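Local structure of interleukin-2 receptor subunit beta (Mus musculus, 6DG5) at residues R122-W127 and W167-M172; L116-Q121 and F204-A209; E143-L148 and E180-V185; N104-A109 and W195-Q200. The protein probably serves as a type I cytokine receptor subunit that binds interleukin-2 and passes its mitogenic signal into the cell. All blocks are in the same frame, centred on the assembly; numbering follows the deposited sequence.

Contact 1: R122-W127 and W167-M172. With NAG (2-acetamido-2-deoxy-beta-D-glucopyranose), chain D.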
# COMPACT_ATOMS: atom_id res chain seq x y z
N ARG B 122 -4.02 32.98 1.64
CA ARG B 122 -4.13 31.54 1.81
C ARG B 122 -5.13 30.96 0.81
O ARG B 122 -6.03 31.65 0.32
CB ARG B 122 -4.56 31.19 3.24
CG ARG B 122 -3.66 31.78 4.33
CD ARG B 122 -4.43 31.98 5.63
NE ARG B 122 -4.51 30.76 6.44
CZ ARG B 122 -4.06 30.67 7.68
NH1 ARG B 122 -3.50 31.71 8.27
NH2 ARG B 122 -4.17 29.52 8.34
N CYS B 123 -4.96 29.67 0.52
CA CYS B 123 -5.83 28.97 -0.42
C CYS B 123 -5.65 27.46 -0.32
O CYS B 123 -4.52 26.96 -0.34
CB CYS B 123 -5.57 29.43 -1.85
SG CYS B 123 -6.56 28.56 -3.09
N ASN B 124 -6.76 26.73 -0.21
CA ASN B 124 -6.75 25.27 -0.10
C ASN B 124 -7.49 24.69 -1.30
O ASN B 124 -8.66 25.01 -1.53
CB ASN B 124 -7.40 24.82 1.22
CG ASN B 124 -7.17 23.35 1.52
OD1 ASN B 124 -6.56 22.62 0.72
ND2 ASN B 124 -7.64 22.90 2.68
N ILE B 125 -6.80 23.84 -2.06
CA ILE B 125 -7.30 23.31 -3.32
C ILE B 125 -7.36 21.79 -3.23
O ILE B 125 -6.38 21.16 -2.82
CB ILE B 125 -6.41 23.75 -4.50
CG1 ILE B 125 -6.50 25.26 -4.70
CG2 ILE B 125 -6.80 23.01 -5.78
CD1 ILE B 125 -5.23 25.88 -5.24
N SER B 126 -8.49 21.21 -3.62
CA SER B 126 -8.71 19.77 -3.55
C SER B 126 -8.76 19.17 -4.95
O SER B 126 -8.89 19.88 -5.95
CB SER B 126 -10.01 19.46 -2.80
OG SER B 126 -9.96 19.94 -1.47
N TRP B 127 -8.66 17.84 -5.01
CA TRP B 127 -8.77 17.12 -6.27
C TRP B 127 -9.05 15.65 -6.00
O TRP B 127 -8.52 15.08 -5.04
CB TRP B 127 -7.50 17.26 -7.12
CG TRP B 127 -6.24 16.83 -6.43
CD1 TRP B 127 -5.74 15.57 -6.35
CD2 TRP B 127 -5.30 17.68 -5.76
NE1 TRP B 127 -4.56 15.57 -5.65
CE2 TRP B 127 -4.26 16.86 -5.28
CE3 TRP B 127 -5.24 19.05 -5.51
CZ2 TRP B 127 -3.18 17.36 -4.56
CZ3 TRP B 127 -4.16 19.55 -4.80
CH2 TRP B 127 -3.15 18.71 -4.33
N TRP B 167 -4.84 17.42 -1.56
CA TRP B 167 -5.11 18.82 -1.29
C TRP B 167 -3.80 19.51 -0.95
O TRP B 167 -2.86 18.87 -0.47
CB TRP B 167 -6.11 19.01 -0.14
CG TRP B 167 -5.68 18.42 1.17
CD1 TRP B 167 -6.02 17.21 1.68
CD2 TRP B 167 -4.82 19.04 2.15
NE1 TRP B 167 -5.43 17.02 2.90
CE2 TRP B 167 -4.69 18.13 3.22
CE3 TRP B 167 -4.16 20.26 2.22
CZ2 TRP B 167 -3.91 18.40 4.34
CZ3 TRP B 167 -3.39 20.54 3.34
CH2 TRP B 167 -3.27 19.61 4.38
N LEU B 168 -3.74 20.82 -1.20
CA LEU B 168 -2.61 21.61 -0.74
C LEU B 168 -3.09 22.97 -0.25
O LEU B 168 -4.00 23.57 -0.83
CB LEU B 168 -1.53 21.81 -1.83
CG LEU B 168 -1.83 21.99 -3.31
CD1 LEU B 168 -2.61 23.26 -3.61
CD2 LEU B 168 -0.52 21.99 -4.08
N PHE B 169 -2.50 23.42 0.85
CA PHE B 169 -2.78 24.73 1.43
C PHE B 169 -1.66 25.66 1.00
O PHE B 169 -0.51 25.49 1.41
CB PHE B 169 -2.89 24.63 2.95
CG PHE B 169 -3.65 25.76 3.58
CD1 PHE B 169 -5.02 25.69 3.74
CD2 PHE B 169 -2.99 26.89 4.03
CE1 PHE B 169 -5.72 26.73 4.34
CE2 PHE B 169 -3.68 27.93 4.63
CZ PHE B 169 -5.05 27.84 4.78
N LEU B 170 -1.99 26.64 0.15
CA LEU B 170 -0.99 27.55 -0.39
C LEU B 170 -0.83 28.77 0.50
O LEU B 170 -1.81 29.36 0.95
CB LEU B 170 -1.37 27.98 -1.81
CG LEU B 170 -1.31 26.88 -2.87
CD1 LEU B 170 -1.78 27.42 -4.22
CD2 LEU B 170 0.10 26.32 -2.98
N GLU B 171 0.42 29.15 0.75
CA GLU B 171 0.76 30.33 1.52
C GLU B 171 1.54 31.30 0.64
O GLU B 171 1.90 30.99 -0.50
CB GLU B 171 1.58 29.96 2.76
CG GLU B 171 0.91 28.96 3.69
CD GLU B 171 -0.07 29.60 4.64
OE1 GLU B 171 -0.70 28.87 5.44
OE2 GLU B 171 -0.21 30.85 4.60
N MET B 172 1.80 32.49 1.20
CA MET B 172 2.64 33.50 0.55
C MET B 172 2.07 33.90 -0.82
O MET B 172 2.81 34.05 -1.80
CB MET B 172 4.09 33.03 0.41
CG MET B 172 4.62 32.26 1.62
SD MET B 172 5.06 33.31 3.02
CE MET B 172 6.68 33.88 2.52
C1 NAG D . -7.52 21.52 3.11
C2 NAG D . -7.21 21.42 4.61
C3 NAG D . -7.18 19.95 5.05
C4 NAG D . -8.43 19.21 4.61
C5 NAG D . -8.66 19.43 3.11
C6 NAG D . -9.95 18.82 2.61
C7 NAG D . -5.70 22.66 6.10
C8 NAG D . -4.34 23.28 6.26
N2 NAG D . -5.95 22.07 4.93
O3 NAG D . -7.06 19.90 6.47
O4 NAG D . -8.28 17.81 4.84
O5 NAG D . -8.72 20.83 2.82
O6 NAG D . -11.08 19.39 3.25
O7 NAG D . -6.54 22.70 7.00
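The ring of Phe169 overlaps the side chain of Arg122 and CB of Asn124 on the facing strand. NE of Arg122 meets the ring edge in its plane, 3.4 Å from CZ of Phe169. The guanidinium and ring planes are 86° apart. Over one guanidinium face lies Glu171 OE1, 4.4 Å from Arg122 NE. No N-H points at this oxygen, so only the charges attract. On the same side of the sheet, Asn124 ND2 is covalently bonded to C1 of an N-acetylglucosamine. The sugar lies over the indole of Trp167, whose CG stands between the backbone N and the carbonyl carbon (chi1 60°). Its C3 sits above the ring centre, 3.5 Å from the plane, which is consistent with CH-pi contact. The acetyl methyl C8 also reaches Phe169 CD1, at 3.6 Å. An alanine in place of Trp167 would remove the indole and would probably leave the glycan more mobile about its Asn124 link. Strands 123-127 and 167-170 pair antiparallel within the three-stranded sheet of the fibronectin type III domain. The bond from Leu170 N to Cys123 O is nearly straight, at 173°. The one from Cys123 N to Leu170 O is weak. The opposite face carries Cys123, Ile125, Leu168 and Leu170 and is buried. There Ile125 CD1 touches Leu170 CD1 at 3.9 Å, and Phe204 packs on both residues. Trp127 puts one ring face on Trp167 N and its edge on Leu168, with CH2 3.7 Å from Leu168 CG. Another protein chain packs on Trp167 with an aromatic side chain and hydrogen-bonds Glu171 N.

Contact 2: L116-Q121 and F204-A209. With NAG (2-acetamido-2-deoxy-beta-D-glucopyranose), chain D.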
# COMPACT_ATOMS: atom_id res chain seq x y z
N LEU B 116 -11.54 25.06 -1.74
CA LEU B 116 -12.39 24.96 -0.56
C LEU B 116 -12.32 26.21 0.30
O LEU B 116 -13.35 26.66 0.83
CB LEU B 116 -12.01 23.73 0.27
CG LEU B 116 -12.32 22.37 -0.33
CD1 LEU B 116 -12.02 21.26 0.67
CD2 LEU B 116 -13.76 22.30 -0.81
N HIS B 117 -11.13 26.79 0.46
CA HIS B 117 -10.97 28.05 1.17
C HIS B 117 -10.02 28.93 0.39
O HIS B 117 -9.05 28.44 -0.20
CB HIS B 117 -10.44 27.83 2.59
CG HIS B 117 -10.03 29.10 3.28
ND1 HIS B 117 -8.70 29.44 3.47
CD2 HIS B 117 -10.76 30.11 3.80
CE1 HIS B 117 -8.64 30.60 4.10
NE2 HIS B 117 -9.87 31.03 4.31
N ILE B 118 -10.29 30.23 0.37
CA ILE B 118 -9.39 31.18 -0.29
C ILE B 118 -9.39 32.48 0.51
O ILE B 118 -10.46 33.01 0.85
CB ILE B 118 -9.79 31.40 -1.76
CG1 ILE B 118 -8.88 32.43 -2.40
CG2 ILE B 118 -11.27 31.77 -1.89
CD1 ILE B 118 -8.62 32.19 -3.86
N ASP B 119 -8.20 32.97 0.83
CA ASP B 119 -8.02 34.17 1.64
C ASP B 119 -7.38 35.28 0.81
O ASP B 119 -7.37 35.23 -0.43
CB ASP B 119 -7.15 33.85 2.86
CG ASP B 119 -7.57 34.61 4.10
OD1 ASP B 119 -7.89 35.81 4.01
OD2 ASP B 119 -7.58 33.97 5.17
N THR B 120 -6.83 36.29 1.48
CA THR B 120 -6.01 37.24 0.75
C THR B 120 -4.65 36.65 0.43
O THR B 120 -4.04 37.01 -0.58
CB THR B 120 -5.85 38.54 1.53
OG1 THR B 120 -5.30 38.26 2.83
CG2 THR B 120 -7.18 39.24 1.68
N GLN B 121 -4.17 35.72 1.27
CA GLN B 121 -2.88 35.08 1.05
C GLN B 121 -2.93 33.56 1.15
O GLN B 121 -1.95 32.91 0.77
CB GLN B 121 -1.84 35.60 2.06
CG GLN B 121 -1.58 37.09 1.98
CD GLN B 121 -0.16 37.46 2.36
OE1 GLN B 121 0.69 37.65 1.49
NE2 GLN B 121 0.10 37.56 3.65
N PHE B 204 -7.94 30.68 -10.18
CA PHE B 204 -8.50 31.30 -8.99
C PHE B 204 -7.79 32.61 -8.70
O PHE B 204 -6.62 32.79 -9.07
CB PHE B 204 -8.40 30.37 -7.77
CG PHE B 204 -6.99 30.00 -7.38
CD1 PHE B 204 -6.34 28.95 -8.01
CD2 PHE B 204 -6.33 30.69 -6.39
CE1 PHE B 204 -5.05 28.61 -7.66
CE2 PHE B 204 -5.03 30.36 -6.03
CZ PHE B 204 -4.39 29.31 -6.67
N ARG B 205 -8.50 33.52 -8.04
CA ARG B 205 -7.97 34.84 -7.70
C ARG B 205 -8.14 35.08 -6.21
O ARG B 205 -9.20 34.81 -5.64
CB ARG B 205 -8.68 35.94 -8.50
CG ARG B 205 -8.15 37.34 -8.25
CD ARG B 205 -8.86 38.37 -9.11
NE ARG B 205 -8.40 39.73 -8.83
CZ ARG B 205 -7.42 40.33 -9.49
NH1 ARG B 205 -6.78 39.70 -10.46
NH2 ARG B 205 -7.06 41.57 -9.17
N THR B 206 -7.08 35.61 -5.59
CA THR B 206 -7.08 35.85 -4.15
C THR B 206 -7.93 37.07 -3.81
O THR B 206 -8.17 37.95 -4.63
CB THR B 206 -5.66 36.04 -3.64
OG1 THR B 206 -4.95 36.91 -4.53
CG2 THR B 206 -4.94 34.71 -3.57
N ARG B 207 -8.38 37.11 -2.55
CA ARG B 207 -9.19 38.22 -2.08
C ARG B 207 -8.36 39.50 -2.06
O ARG B 207 -7.19 39.47 -1.65
CB ARG B 207 -9.74 37.92 -0.68
CG ARG B 207 -10.66 38.98 -0.11
CD ARG B 207 -11.04 38.68 1.34
NE ARG B 207 -11.93 37.54 1.47
CZ ARG B 207 -13.26 37.63 1.55
NH1 ARG B 207 -13.84 38.82 1.53
NH2 ARG B 207 -14.00 36.53 1.67
N PRO B 208 -8.91 40.63 -2.49
CA PRO B 208 -8.13 41.87 -2.53
C PRO B 208 -7.79 42.37 -1.14
O PRO B 208 -8.48 42.08 -0.16
CB PRO B 208 -9.05 42.85 -3.26
CG PRO B 208 -10.42 42.30 -3.05
CD PRO B 208 -10.26 40.81 -3.05
N ALA B 209 -6.70 43.13 -1.06
CA ALA B 209 -6.23 43.67 0.20
C ALA B 209 -7.07 44.87 0.62
O ALA B 209 -7.93 44.76 1.50
CB ALA B 209 -4.76 44.06 0.10
C1 NAG D . -7.52 21.52 3.11
C2 NAG D . -7.21 21.42 4.61
C3 NAG D . -7.18 19.95 5.05
C4 NAG D . -8.43 19.21 4.61
C5 NAG D . -8.66 19.43 3.11
C6 NAG D . -9.95 18.82 2.61
C7 NAG D . -5.70 22.66 6.10
C8 NAG D . -4.34 23.28 6.26
N2 NAG D . -5.95 22.07 4.93
O3 NAG D . -7.06 19.90 6.47
O4 NAG D . -8.28 17.81 4.84
O5 NAG D . -8.72 20.83 2.82
O6 NAG D . -11.08 19.39 3.25
O7 NAG D . -6.54 22.70 7.00
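Arg207 and Asp119 make the backbone hydrogen bond of this contact. Arg207 N donates to Asp119 O at 3.0 Å, with an N-H...O angle of 163°. Within the turn, Thr120 N binds Asp119 OD1 at 2.8 Å, using the anti lone pair of that oxygen. This holds the carboxylate against the backbone of the next residue. Asp119 OD1 and Arg207 NE, of opposite charge, are 5.1 Å apart and form no salt bridge. A CA-H...O contact from Thr120 CA to Arg207 O adds to the polar set. Thr206 OG1 turns to other partners, Ile174 O and Thr177 N.

Apolar contacts come next. Ile118 CD1 reaches inward to CD2 of Phe204, at 3.7 Å. The CG1 branch that carries it is anti to the backbone N (chi1 178°). Further along, Thr120 CG2 rests on Arg207 CB, also at 3.7 Å, and on the aliphatic part of that arginine.

Two touches pair carbon with oxygen. Thr206 CB lies 3.6 Å from Thr120 O. Leu116 CD1 touches O6 of the N-acetylglucosamine carried by Asn124.

Phe204 continues into the core against Cys123 and Ile125. The contact joins the end of strand 111-118 to the chain leaving strand 202-205. Here the first and last strands of the fibronectin type III beta sandwich come together at one end of the domain.

Contact 3: E143-L148 and E180-V185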
# COMPACT_ATOMS: atom_id res chain seq x y z
N GLU B 143 2.06 15.83 -7.72
CA GLU B 143 2.88 16.98 -8.07
C GLU B 143 1.97 18.04 -8.67
O GLU B 143 1.25 17.76 -9.63
CB GLU B 143 3.99 16.61 -9.05
CG GLU B 143 5.40 16.76 -8.51
CD GLU B 143 6.46 16.62 -9.59
OE1 GLU B 143 6.10 16.68 -10.79
OE2 GLU B 143 7.65 16.44 -9.25
N ALA B 144 2.00 19.25 -8.11
CA ALA B 144 1.22 20.37 -8.61
C ALA B 144 2.15 21.50 -9.01
O ALA B 144 3.27 21.63 -8.49
CB ALA B 144 0.21 20.86 -7.56
N ARG B 145 1.69 22.33 -9.94
CA ARG B 145 2.44 23.51 -10.36
C ARG B 145 1.53 24.73 -10.36
O ARG B 145 0.42 24.69 -10.92
CB ARG B 145 3.09 23.32 -11.73
CG ARG B 145 2.17 22.97 -12.88
CD ARG B 145 2.98 22.81 -14.16
NE ARG B 145 2.16 22.50 -15.33
CZ ARG B 145 2.66 22.32 -16.55
NH1 ARG B 145 3.96 22.42 -16.76
NH2 ARG B 145 1.85 22.03 -17.56
N ARG B 146 2.00 25.81 -9.74
CA ARG B 146 1.26 27.06 -9.61
C ARG B 146 1.90 28.10 -10.51
O ARG B 146 3.11 28.34 -10.42
CB ARG B 146 1.26 27.53 -8.16
CG ARG B 146 0.61 28.89 -7.93
CD ARG B 146 1.19 29.59 -6.71
NE ARG B 146 2.50 30.16 -6.97
CZ ARG B 146 3.66 29.63 -6.57
NH1 ARG B 146 3.66 28.50 -5.88
NH2 ARG B 146 4.80 30.22 -6.87
N ARG B 147 1.10 28.72 -11.38
CA ARG B 147 1.61 29.75 -12.27
C ARG B 147 0.77 31.01 -12.16
O ARG B 147 -0.42 30.97 -11.82
CB ARG B 147 1.63 29.27 -13.74
CG ARG B 147 0.34 29.49 -14.52
CD ARG B 147 0.59 29.34 -16.02
NE ARG B 147 -0.64 29.41 -16.80
CZ ARG B 147 -0.68 29.39 -18.13
NH1 ARG B 147 0.45 29.31 -18.83
NH2 ARG B 147 -1.84 29.46 -18.77
N LEU B 148 1.42 32.14 -12.42
CA LEU B 148 0.73 33.43 -12.48
C LEU B 148 -0.01 33.55 -13.80
O LEU B 148 0.46 33.05 -14.83
CB LEU B 148 1.74 34.56 -12.32
CG LEU B 148 1.45 35.69 -11.33
CD1 LEU B 148 1.37 35.15 -9.92
CD2 LEU B 148 2.51 36.77 -11.43
N GLU B 180 -3.12 29.94 -11.66
CA GLU B 180 -3.58 28.74 -12.36
C GLU B 180 -2.78 27.55 -11.85
O GLU B 180 -1.56 27.65 -11.65
CB GLU B 180 -3.42 28.89 -13.88
CG GLU B 180 -4.58 28.32 -14.69
CD GLU B 180 -4.51 28.73 -16.16
OE1 GLU B 180 -3.66 29.57 -16.51
OE2 GLU B 180 -5.31 28.20 -16.96
N VAL B 181 -3.46 26.43 -11.62
CA VAL B 181 -2.87 25.28 -10.95
C VAL B 181 -3.22 24.00 -11.71
O VAL B 181 -4.38 23.81 -12.10
CB VAL B 181 -3.32 25.19 -9.48
CG1 VAL B 181 -3.09 23.79 -8.93
CG2 VAL B 181 -2.59 26.21 -8.64
N GLN B 182 -2.23 23.14 -11.90
CA GLN B 182 -2.42 21.80 -12.45
C GLN B 182 -1.77 20.79 -11.52
O GLN B 182 -0.73 21.07 -10.91
CB GLN B 182 -1.80 21.66 -13.84
CG GLN B 182 -2.50 22.46 -14.93
CD GLN B 182 -1.92 22.19 -16.30
OE1 GLN B 182 -0.74 22.45 -16.55
NE2 GLN B 182 -2.73 21.65 -17.20
N VAL B 183 -2.38 19.61 -11.42
CA VAL B 183 -1.89 18.53 -10.56
C VAL B 183 -1.75 17.26 -11.38
O VAL B 183 -2.42 17.09 -12.40
CB VAL B 183 -2.83 18.31 -9.35
CG1 VAL B 183 -2.10 17.58 -8.23
CG2 VAL B 183 -3.40 19.63 -8.85
N ARG B 184 -0.86 16.38 -10.93
CA ARG B 184 -0.68 15.08 -11.57
C ARG B 184 -0.30 14.05 -10.50
O ARG B 184 0.09 14.40 -9.39
CB ARG B 184 0.38 15.13 -12.67
CG ARG B 184 1.74 15.64 -12.23
CD ARG B 184 2.69 15.70 -13.41
NE ARG B 184 4.07 15.96 -13.00
CZ ARG B 184 5.10 15.93 -13.84
NH1 ARG B 184 4.91 15.65 -15.12
NH2 ARG B 184 6.33 16.18 -13.39
N VAL B 185 -0.42 12.77 -10.87
CA VAL B 185 -0.36 11.67 -9.92
C VAL B 185 0.54 10.56 -10.44
O VAL B 185 0.70 10.38 -11.66
CB VAL B 185 -1.79 11.14 -9.62
CG1 VAL B 185 -2.42 10.54 -10.86
CG2 VAL B 185 -1.78 10.14 -8.47
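Glu143 begins the pairing with Arg184. Strands 143-148 and 180-185 run antiparallel, and Glu143, Arg145 and Arg147 stand in hydrogen-bonded pairs with Arg184, Gln182 and Glu180. Glu143 and Arg184 also form a salt bridge. The arginine grips OE1 of Glu143 side-on with NE and NH2, NH2 at 2.7 Å. The carboxylate and guanidinium planes are only 20° apart. Ala144 points to the other face, where its CB meets Val183 CG2 at 4.0 Å. Arg145 makes the same side-on grip on a neutral partner. Its chain is extended from CG to NE and lies alongside Gln182. NE and NH2 both donate to Gln182 OE1, NH2 at 2.8 Å, and the two planes differ by 12°. Arg146 lies with Ala144 on the buried-valine face, its CB 4.1 Å from Val181 CG2. Arg147 forms a second salt bridge, gripping Glu180 OE1 with NE and NH2, the latter at 2.9 Å. Here the planes are 47° apart, and both nitrogens come from the same face of the carboxylate. A leucine in place of Arg147 would probably leave the Glu180 carboxylate without its charged mate and freer to turn. Three arginines make cation-pi contacts: Arg147 with Trp153, Arg145 with Trp198 and Arg184 with Trp195. This is the tryptophan-arginine ladder that accompanies the WSXWS motif of type I cytokine receptors.

Contact 4: N104-A109 and W195-Q200. With FUC (alpha-L-fucopyranose), chain E; MAN (alpha-D-mannopyranose), chain C.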
# COMPACT_ATOMS: atom_id res chain seq x y z
N ASN B 104 4.63 -0.30 -16.83
CA ASN B 104 4.33 0.78 -17.77
C ASN B 104 3.02 1.44 -17.32
O ASN B 104 2.01 1.39 -18.02
CB ASN B 104 4.22 0.25 -19.20
CG ASN B 104 5.57 -0.14 -19.78
OD1 ASN B 104 6.23 -1.07 -19.30
ND2 ASN B 104 6.00 0.57 -20.82
N LEU B 105 3.06 2.08 -16.16
CA LEU B 105 1.88 2.68 -15.55
C LEU B 105 1.83 4.17 -15.85
O LEU B 105 2.81 4.89 -15.65
CB LEU B 105 1.86 2.45 -14.04
CG LEU B 105 1.47 1.05 -13.56
CD1 LEU B 105 1.56 0.98 -12.04
CD2 LEU B 105 0.07 0.70 -14.03
N ARG B 106 0.67 4.64 -16.33
CA ARG B 106 0.42 6.06 -16.54
C ARG B 106 -1.03 6.31 -16.14
O ARG B 106 -1.95 6.11 -16.94
CB ARG B 106 0.69 6.48 -17.98
CG ARG B 106 1.13 7.93 -18.11
CD ARG B 106 0.21 8.73 -19.02
NE ARG B 106 0.76 8.92 -20.36
CZ ARG B 106 0.28 8.34 -21.45
NH1 ARG B 106 0.84 8.57 -22.63
NH2 ARG B 106 -0.77 7.53 -21.38
N LEU B 107 -1.23 6.76 -14.90
CA LEU B 107 -2.56 6.87 -14.33
C LEU B 107 -3.37 7.98 -15.02
O LEU B 107 -2.85 8.79 -15.78
CB LEU B 107 -2.47 7.14 -12.83
CG LEU B 107 -2.05 5.96 -11.96
CD1 LEU B 107 -1.38 6.43 -10.67
CD2 LEU B 107 -3.27 5.11 -11.64
N VAL B 108 -4.67 7.98 -14.73
CA VAL B 108 -5.57 9.00 -15.26
C VAL B 108 -5.36 10.30 -14.51
O VAL B 108 -5.18 10.31 -13.28
CB VAL B 108 -7.03 8.52 -15.16
CG1 VAL B 108 -8.00 9.66 -15.41
CG2 VAL B 108 -7.28 7.39 -16.16
N ALA B 109 -5.37 11.41 -15.24
CA ALA B 109 -5.08 12.72 -14.66
C ALA B 109 -6.07 13.03 -13.54
O ALA B 109 -7.22 12.59 -13.57
CB ALA B 109 -5.15 13.80 -15.74
N TRP B 195 4.69 9.75 -15.08
CA TRP B 195 3.72 10.65 -14.48
C TRP B 195 2.43 10.69 -15.31
O TRP B 195 2.44 10.50 -16.53
CB TRP B 195 4.29 12.06 -14.36
CG TRP B 195 5.13 12.28 -13.14
CD1 TRP B 195 6.49 12.31 -13.08
CD2 TRP B 195 4.65 12.50 -11.81
NE1 TRP B 195 6.89 12.54 -11.79
CE2 TRP B 195 5.79 12.66 -10.99
CE3 TRP B 195 3.38 12.57 -11.23
CZ2 TRP B 195 5.68 12.89 -9.62
CZ3 TRP B 195 3.28 12.80 -9.88
CH2 TRP B 195 4.43 12.96 -9.08
N SER B 196 1.32 10.94 -14.62
CA SER B 196 0.06 11.15 -15.30
C SER B 196 0.02 12.54 -15.91
O SER B 196 0.75 13.44 -15.48
CB SER B 196 -1.10 10.99 -14.31
OG SER B 196 -1.26 12.16 -13.53
N PRO B 197 -0.81 12.75 -16.93
CA PRO B 197 -0.94 14.09 -17.52
C PRO B 197 -1.45 15.09 -16.50
O PRO B 197 -2.08 14.74 -15.50
CB PRO B 197 -1.94 13.89 -18.66
CG PRO B 197 -1.84 12.45 -18.99
CD PRO B 197 -1.58 11.75 -17.69
N TRP B 198 -1.15 16.36 -16.75
CA TRP B 198 -1.58 17.42 -15.86
C TRP B 198 -3.09 17.55 -15.87
O TRP B 198 -3.74 17.36 -16.90
CB TRP B 198 -0.94 18.75 -16.26
CG TRP B 198 0.53 18.81 -15.99
CD1 TRP B 198 1.54 18.71 -16.91
CD2 TRP B 198 1.16 18.99 -14.72
NE1 TRP B 198 2.75 18.83 -16.28
CE2 TRP B 198 2.55 18.99 -14.94
CE3 TRP B 198 0.68 19.15 -13.41
CZ2 TRP B 198 3.47 19.15 -13.91
CZ3 TRP B 198 1.60 19.30 -12.39
CH2 TRP B 198 2.98 19.30 -12.64
N SER B 199 -3.65 17.86 -14.70
CA SER B 199 -5.09 18.04 -14.58
C SER B 199 -5.55 19.27 -15.35
O SER B 199 -4.75 20.14 -15.72
CB SER B 199 -5.48 18.18 -13.11
OG SER B 199 -4.90 19.34 -12.54
N GLN B 200 -6.85 19.33 -15.61
CA GLN B 200 -7.43 20.53 -16.20
C GLN B 200 -7.14 21.72 -15.29
O GLN B 200 -7.51 21.67 -14.10
CB GLN B 200 -8.94 20.38 -16.41
CG GLN B 200 -9.32 19.88 -17.79
CD GLN B 200 -10.82 19.95 -18.04
OE1 GLN B 200 -11.47 20.95 -17.72
NE2 GLN B 200 -11.38 18.88 -18.60
C1 FUC E . -4.73 7.72 -21.57
C2 FUC E . -4.24 7.15 -20.21
C3 FUC E . -3.49 8.20 -19.38
C4 FUC E . -3.81 9.64 -19.84
C5 FUC E . -3.50 9.81 -21.34
C6 FUC E . -4.25 10.96 -22.00
O2 FUC E . -3.44 5.99 -20.38
O3 FUC E . -3.85 8.08 -18.01
O4 FUC E . -5.17 9.99 -19.56
O5 FUC E . -3.79 8.62 -22.12
C1 MAN C . -7.14 19.21 -21.72
C2 MAN C . -6.37 20.50 -21.31
C3 MAN C . -4.99 20.13 -20.77
C4 MAN C . -5.11 19.11 -19.63
C5 MAN C . -5.87 17.86 -20.12
C6 MAN C . -6.12 16.86 -19.00
O2 MAN C . -7.03 21.19 -20.25
O3 MAN C . -4.28 21.28 -20.32
O4 MAN C . -3.81 18.72 -19.19
O5 MAN C . -7.16 18.25 -20.67
O6 MAN C . -6.64 15.67 -19.57
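Trp198 O accepts a hydrogen bond from O4 of a mannose, at 2.7 Å. Across the contact, Arg106 lies over Pro197 at about a right angle, with CD 3.8 Å from CD of Pro197. Its CG touches Trp195 O, at 3.3 Å. The arginine chain bends at chi2 and chi3. Fucose C5 lies over one guanidinium face, and fucose O2 lies at the guanidinium edge, 3.2 Å from Arg106 NH2. The fucose belongs to a glycan of this same chain, probably the one on Asn17. Its O3 lies within hydrogen-bonding distance of two carbonyl oxygens, Leu107 O and Arg106 O, the latter at 2.9 Å. Fucose C4 also touches Pro197 CG, at 3.5 Å, so the sugar covers both segments. Leu107 O meets Ser196 CB at 3.2 Å. At the other end Ala109 CB reaches Pro197 O, also at 3.2 Å.

Residues 195-199 are the WSXWS motif. Ser196 OG and Ser199 OG accept from Val185 N and Val183 N of the adjoining strand. Trp195 and Trp198 make cation-pi contacts with Arg184 and Arg145. The polar and aromatic groups of the motif are thus engaged with strands of the domain. No hydrogen bond runs directly between 104-109 and 195-200. The two segments meet by van der Waals touch, and the fucose lies against both.

Contacts 1 to 3 lie in the C-terminal, fibronectin type III domain. In contact 4 the segment 104-109, between strands 91-99 and 111-118, meets the WSXWS motif. Contact 1 lies in the three-stranded sheet and contact 3 in the four-stranded one, 11 Å apart between centres. Contact 2, 10 Å from contact 1, reaches both sheets through strands 111-118 and 202-205. Contact 4 is 13 Å from contact 3 and bonds to it where 195-200 runs beside strand 178-187. Contacts 2 and 4 are about 28 Å apart. Along the chain, contacts 1 and 3 interlock. Contacts 2 and 4 each enclose both and cross one another, so the two sheets close over one core.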